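Side-chain contacts in mitogen-activated protein kinase, putative (Map kinase-like protein) (PDB 3PG1), which is probably an ATP-dependent serine/threonine protein kinase of the MAP kinase family in the parasite Leishmania major: residues D12-A15 with E16-M20; R75-R78 with E79-L83. One frame throughout, in Å; residues are numbered along the deposited sequence.

Contact 1 (D12-A15 with E16-M20); sequences DLIA and ELHAM
L13 and L17, one helical turn apart, make the close-packed side of this contact. CG of L13 lies 3.9 Å from CD1 of L17, and their branched ends cross obliquely. L13 turns its CG anti to the backbone N (chi1 -173°), and this brings the isopropyl end round to L17. Leucine suits both places, because the residues belong to helix 7-19, an N-terminal helix laid against the antiparallel sheet of the kinase N-lobe: both leucines touch V26, and L13 also reaches Y110 and L17 F98. At the flank, E16 stretches back along the preceding turn, with CD 3.3 Å from the backbone O of D12. Its OE1 is held by a salt bridge to R53 and a hydrogen bond from Y110, which probably eases the nearness of D12, whose OD1 is 5.1 Å from E16 OE2. The other side is more open: I14 still touches V26, but H18, A15 and A19 are exposed. I14 and H18 run side by side, I14 CG2 being 3.7 Å from NE2 of H18, while I14 O sits over one face of the imidazole and takes the bond from H18 N (2.9 Å). Alanine, small and helix-favouring, suits this solvent side.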
loop_
_atom_site.group_PDB
_atom_site.type_symbol
_atom_site.label_atom_id
_atom_site.label_comp_id
_atom_site.label_asym_id
_atom_site.label_seq_id
_atom_site.Cartn_x
_atom_site.Cartn_y
_atom_site.Cartn_z
ATOM N N ASP A 12 24.969 -9.044 12.536
ATOM C CA ASP A 12 24.025 -9.714 13.449
ATOM C C ASP A 12 23.159 -10.736 12.689
ATOM O O ASP A 12 23.059 -11.893 13.116
ATOM C CB ASP A 12 23.126 -8.697 14.197
ATOM C CG ASP A 12 23.786 -7.933 15.345
ATOM O OD1 ASP A 12 24.856 -8.383 15.828
ATOM O OD2 ASP A 12 23.205 -6.914 15.795
ATOM N N LEU A 13 22.576 -10.311 11.548
ATOM C CA LEU A 13 21.741 -11.160 10.705
ATOM C C LEU A 13 22.499 -12.369 10.151
ATOM O O LEU A 13 21.978 -13.484 10.241
ATOM C CB LEU A 13 21.092 -10.360 9.565
ATOM C CG LEU A 13 20.060 -11.122 8.710
ATOM C CD1 LEU A 13 18.814 -11.454 9.501
ATOM C CD2 LEU A 13 19.697 -10.340 7.485
ATOM N N ILE A 14 23.722 -12.151 9.585
ATOM C CA ILE A 14 24.560 -13.226 9.025
ATOM C C ILE A 14 24.759 -14.333 10.070
ATOM O O ILE A 14 24.430 -15.490 9.798
ATOM C CB ILE A 14 25.910 -12.706 8.420
ATOM C CG1 ILE A 14 25.652 -11.855 7.151
ATOM C CG2 ILE A 14 26.886 -13.871 8.113
ATOM C CD1 ILE A 14 26.883 -11.054 6.582
ATOM N N ALA A 15 25.242 -13.958 11.280
ATOM C CA ALA A 15 25.500 -14.886 12.393
ATOM C C ALA A 15 24.227 -15.643 12.808
ATOM O O ALA A 15 24.254 -16.870 12.893
ATOM C CB ALA A 15 26.080 -14.132 13.581
ATOM N N GLU A 16 23.101 -14.912 13.012
ATOM C CA GLU A 16 21.833 -15.534 13.405
ATOM C C GLU A 16 21.322 -16.530 12.366
ATOM O O GLU A 16 20.905 -17.629 12.739
ATOM C CB GLU A 16 20.777 -14.475 13.738
ATOM C CG GLU A 16 21.041 -13.789 15.068
ATOM C CD GLU A 16 20.502 -12.375 15.200
ATOM O OE1 GLU A 16 19.609 -11.983 14.412
ATOM O OE2 GLU A 16 20.967 -11.659 16.114
ATOM N N LEU A 17 21.378 -16.158 11.065
ATOM C CA LEU A 17 20.950 -17.040 9.970
ATOM C C LEU A 17 21.869 -18.269 9.848
ATOM O O LEU A 17 21.398 -19.344 9.477
ATOM C CB LEU A 17 20.848 -16.286 8.634
ATOM C CG LEU A 17 19.705 -15.243 8.502
ATOM C CD1 LEU A 17 19.708 -14.616 7.128
ATOM C CD2 LEU A 17 18.335 -15.865 8.752
ATOM N N HIS A 18 23.156 -18.115 10.192
ATOM C CA HIS A 18 24.142 -19.208 10.175
ATOM C C HIS A 18 23.825 -20.238 11.261
ATOM O O HIS A 18 23.731 -21.426 10.956
ATOM C CB HIS A 18 25.585 -18.670 10.292
ATOM C CG HIS A 18 26.172 -18.228 8.983
ATOM N ND1 HIS A 18 25.531 -18.479 7.769
ATOM C CD2 HIS A 18 27.354 -17.618 8.729
ATOM C CE1 HIS A 18 26.326 -17.986 6.833
ATOM N NE2 HIS A 18 27.434 -17.460 7.359
ATOM N N ALA A 19 23.563 -19.760 12.499
ATOM C CA ALA A 19 23.156 -20.556 13.665
ATOM C C ALA A 19 21.878 -21.370 13.356
ATOM O O ALA A 19 21.704 -22.470 13.877
ATOM C CB ALA A 19 22.911 -19.632 14.856
ATOM N N MET A 20 21.007 -20.820 12.487
ATOM C CA MET A 20 19.736 -21.405 12.058
ATOM C C MET A 20 19.847 -22.391 10.879
ATOM O O MET A 20 18.854 -23.065 10.576
ATOM C CB MET A 20 18.768 -20.282 11.661
ATOM C CG MET A 20 18.175 -19.547 12.832
ATOM S SD MET A 20 16.988 -18.277 12.295
ATOM C CE MET A 20 16.395 -17.767 13.862
#

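Contact 2 (R75-R78 with E79-L83); sequences RVLR and EIRLL
Helix 70-85 is the alpha-C helix of the kinase N-lobe, and E79 holds the place of its conserved glutamate, the usual partner of the lysine on the third strand, here K52. In this structure OE1 of E79 and NZ of K52 form only a long, weak ion pair. Going back along the helix, E79 lays CG 3.3 Å from the backbone O of R75, the same oxygen that accepts the E79 N-H. Its OE2 comes no closer than 4.4 Å to NE of R75, well out of the guanidinium plane and with the two flat groups 66° apart, so between the charged groups there is attraction but no N-H bond. On the sheet side, V76 CG1 lies 3.8 Å from CD1 of I80; the chi2 of 66° folds that methyl back over the preceding turn, 3.2 Å from V76 O. These beta-branched residues fill the surface against L109. L77 sets CD1 4.0 Å from the aliphatic CG of R81 while packing on helix 346-360. R81, bent at chi2 and chi3, leads its guanidinium away to the backbone O of H338 and a salt bridge with E356. R78 instead extends past L82, its NH1 3.4 Å from the leucine CD1, carbon against a polar group; its NE also has a long, weak ion pair with E341. Arginine suits both places: the R78 stem reaches past L82, and the R81 stem packs on L77 before turning away. The chemistry implies that R81 probably anchors this helix to the C-terminal segment, whereas R75 and E79 attract only loosely.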
loop_
_atom_site.group_PDB
_atom_site.type_symbol
_atom_site.label_atom_id
_atom_site.label_comp_id
_atom_site.label_asym_id
_atom_site.label_seq_id
_atom_site.Cartn_x
_atom_site.Cartn_y
_atom_site.Cartn_z
ATOM N N ARG A 75 1.199 -4.719 17.132
ATOM C CA ARG A 75 1.395 -3.971 15.892
ATOM C C ARG A 75 2.090 -4.863 14.843
ATOM O O ARG A 75 1.626 -4.940 13.705
ATOM C CB ARG A 75 2.212 -2.694 16.163
ATOM C CG ARG A 75 2.701 -1.981 14.899
ATOM C CD ARG A 75 3.638 -0.832 15.226
ATOM N NE ARG A 75 3.305 0.369 14.460
ATOM C CZ ARG A 75 2.375 1.252 14.813
ATOM N NH1 ARG A 75 1.668 1.078 15.925
ATOM N NH2 ARG A 75 2.137 2.312 14.052
ATOM N N VAL A 76 3.188 -5.538 15.238
ATOM C CA VAL A 76 3.949 -6.426 14.345
ATOM C C VAL A 76 3.139 -7.692 13.971
ATOM O O VAL A 76 3.177 -8.113 12.813
ATOM C CB VAL A 76 5.392 -6.733 14.861
ATOM C CG1 VAL A 76 6.221 -7.413 13.776
ATOM C CG2 VAL A 76 6.094 -5.454 15.300
ATOM N N LEU A 77 2.374 -8.260 14.941
ATOM C CA LEU A 77 1.531 -9.434 14.707
ATOM C C LEU A 77 0.471 -9.118 13.642
ATOM O O LEU A 77 0.246 -9.936 12.749
ATOM C CB LEU A 77 0.864 -9.934 16.006
ATOM C CG LEU A 77 0.018 -11.211 15.870
ATOM C CD1 LEU A 77 0.838 -12.381 15.334
ATOM C CD2 LEU A 77 -0.675 -11.559 17.167
ATOM N N ARG A 78 -0.124 -7.913 13.709
ATOM C CA ARG A 78 -1.112 -7.480 12.716
ATOM C C ARG A 78 -0.485 -7.324 11.318
ATOM O O ARG A 78 -1.080 -7.760 10.334
ATOM C CB ARG A 78 -1.816 -6.195 13.156
ATOM C CG ARG A 78 -3.106 -5.974 12.351
ATOM C CD ARG A 78 -3.941 -4.799 12.816
ATOM N NE ARG A 78 -5.219 -4.755 12.095
ATOM C CZ ARG A 78 -5.392 -4.199 10.897
ATOM N NH1 ARG A 78 -4.375 -3.622 10.267
ATOM N NH2 ARG A 78 -6.588 -4.212 10.323
ATOM N N GLU A 79 0.729 -6.741 11.234
ATOM C CA GLU A 79 1.421 -6.577 9.954
ATOM C C GLU A 79 1.720 -7.952 9.339
ATOM O O GLU A 79 1.594 -8.149 8.137
ATOM C CB GLU A 79 2.747 -5.819 10.152
ATOM C CG GLU A 79 2.595 -4.369 10.584
ATOM C CD GLU A 79 3.886 -3.572 10.661
ATOM O OE1 GLU A 79 4.954 -4.108 10.280
ATOM O OE2 GLU A 79 3.825 -2.397 11.088
ATOM N N ILE A 80 2.115 -8.902 10.186
ATOM C CA ILE A 80 2.448 -10.267 9.792
ATOM C C ILE A 80 1.232 -11.055 9.366
ATOM O O ILE A 80 1.270 -11.724 8.334
ATOM C CB ILE A 80 3.310 -10.933 10.921
ATOM C CG1 ILE A 80 4.792 -10.756 10.630
ATOM C CG2 ILE A 80 2.963 -12.403 11.226
ATOM C CD1 ILE A 80 5.281 -9.322 10.678
ATOM N N ARG A 81 0.173 -11.005 10.165
ATOM C CA ARG A 81 -1.081 -11.699 9.862
ATOM C C ARG A 81 -1.656 -11.229 8.516
ATOM O O ARG A 81 -2.120 -12.058 7.742
ATOM C CB ARG A 81 -2.098 -11.498 11.010
ATOM C CG ARG A 81 -1.757 -12.354 12.269
ATOM C CD ARG A 81 -2.980 -12.940 12.956
ATOM N NE ARG A 81 -3.896 -13.509 11.967
ATOM C CZ ARG A 81 -5.186 -13.214 11.880
ATOM N NH1 ARG A 81 -5.758 -12.425 12.785
ATOM N NH2 ARG A 81 -5.924 -13.735 10.913
ATOM N N LEU A 82 -1.574 -9.910 8.225
ATOM C CA LEU A 82 -2.056 -9.328 6.969
ATOM C C LEU A 82 -1.248 -9.800 5.797
ATOM O O LEU A 82 -1.838 -10.151 4.774
ATOM C CB LEU A 82 -2.053 -7.800 7.032
ATOM C CG LEU A 82 -3.343 -7.182 7.503
ATOM C CD1 LEU A 82 -3.159 -5.728 7.827
ATOM C CD2 LEU A 82 -4.442 -7.388 6.467
ATOM N N LEU A 83 0.104 -9.874 5.950
ATOM C CA LEU A 83 1.001 -10.359 4.881
ATOM C C LEU A 83 0.717 -11.799 4.544
ATOM O O LEU A 83 0.680 -12.175 3.375
ATOM C CB LEU A 83 2.467 -10.234 5.289
ATOM C CG LEU A 83 3.218 -8.962 4.889
ATOM C CD1 LEU A 83 4.662 -9.030 5.402
ATOM C CD2 LEU A 83 3.214 -8.745 3.357
#

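How the contacts relate
The N-lobe sheet lies between the two helices. Strand 108-114 turns Y110 and K108 to contact 1 and L109 and L111 to contact 2, so neighbouring residues of one strand serve opposite faces. Strand 48-54 does the same with charge: R53 meets E16 of contact 1, and the adjacent K52 faces E79 of contact 2. The centres are 23 Å apart and the nearest atoms about 14 Å, without touching. Contact 2 borders the probable ATP site, since it lies on the alpha-C helix and E79 O accepts a hydrogen bond from N179 of the DFN motif, the counterpart of DFG. Contact 1 covers the far side of the sheet.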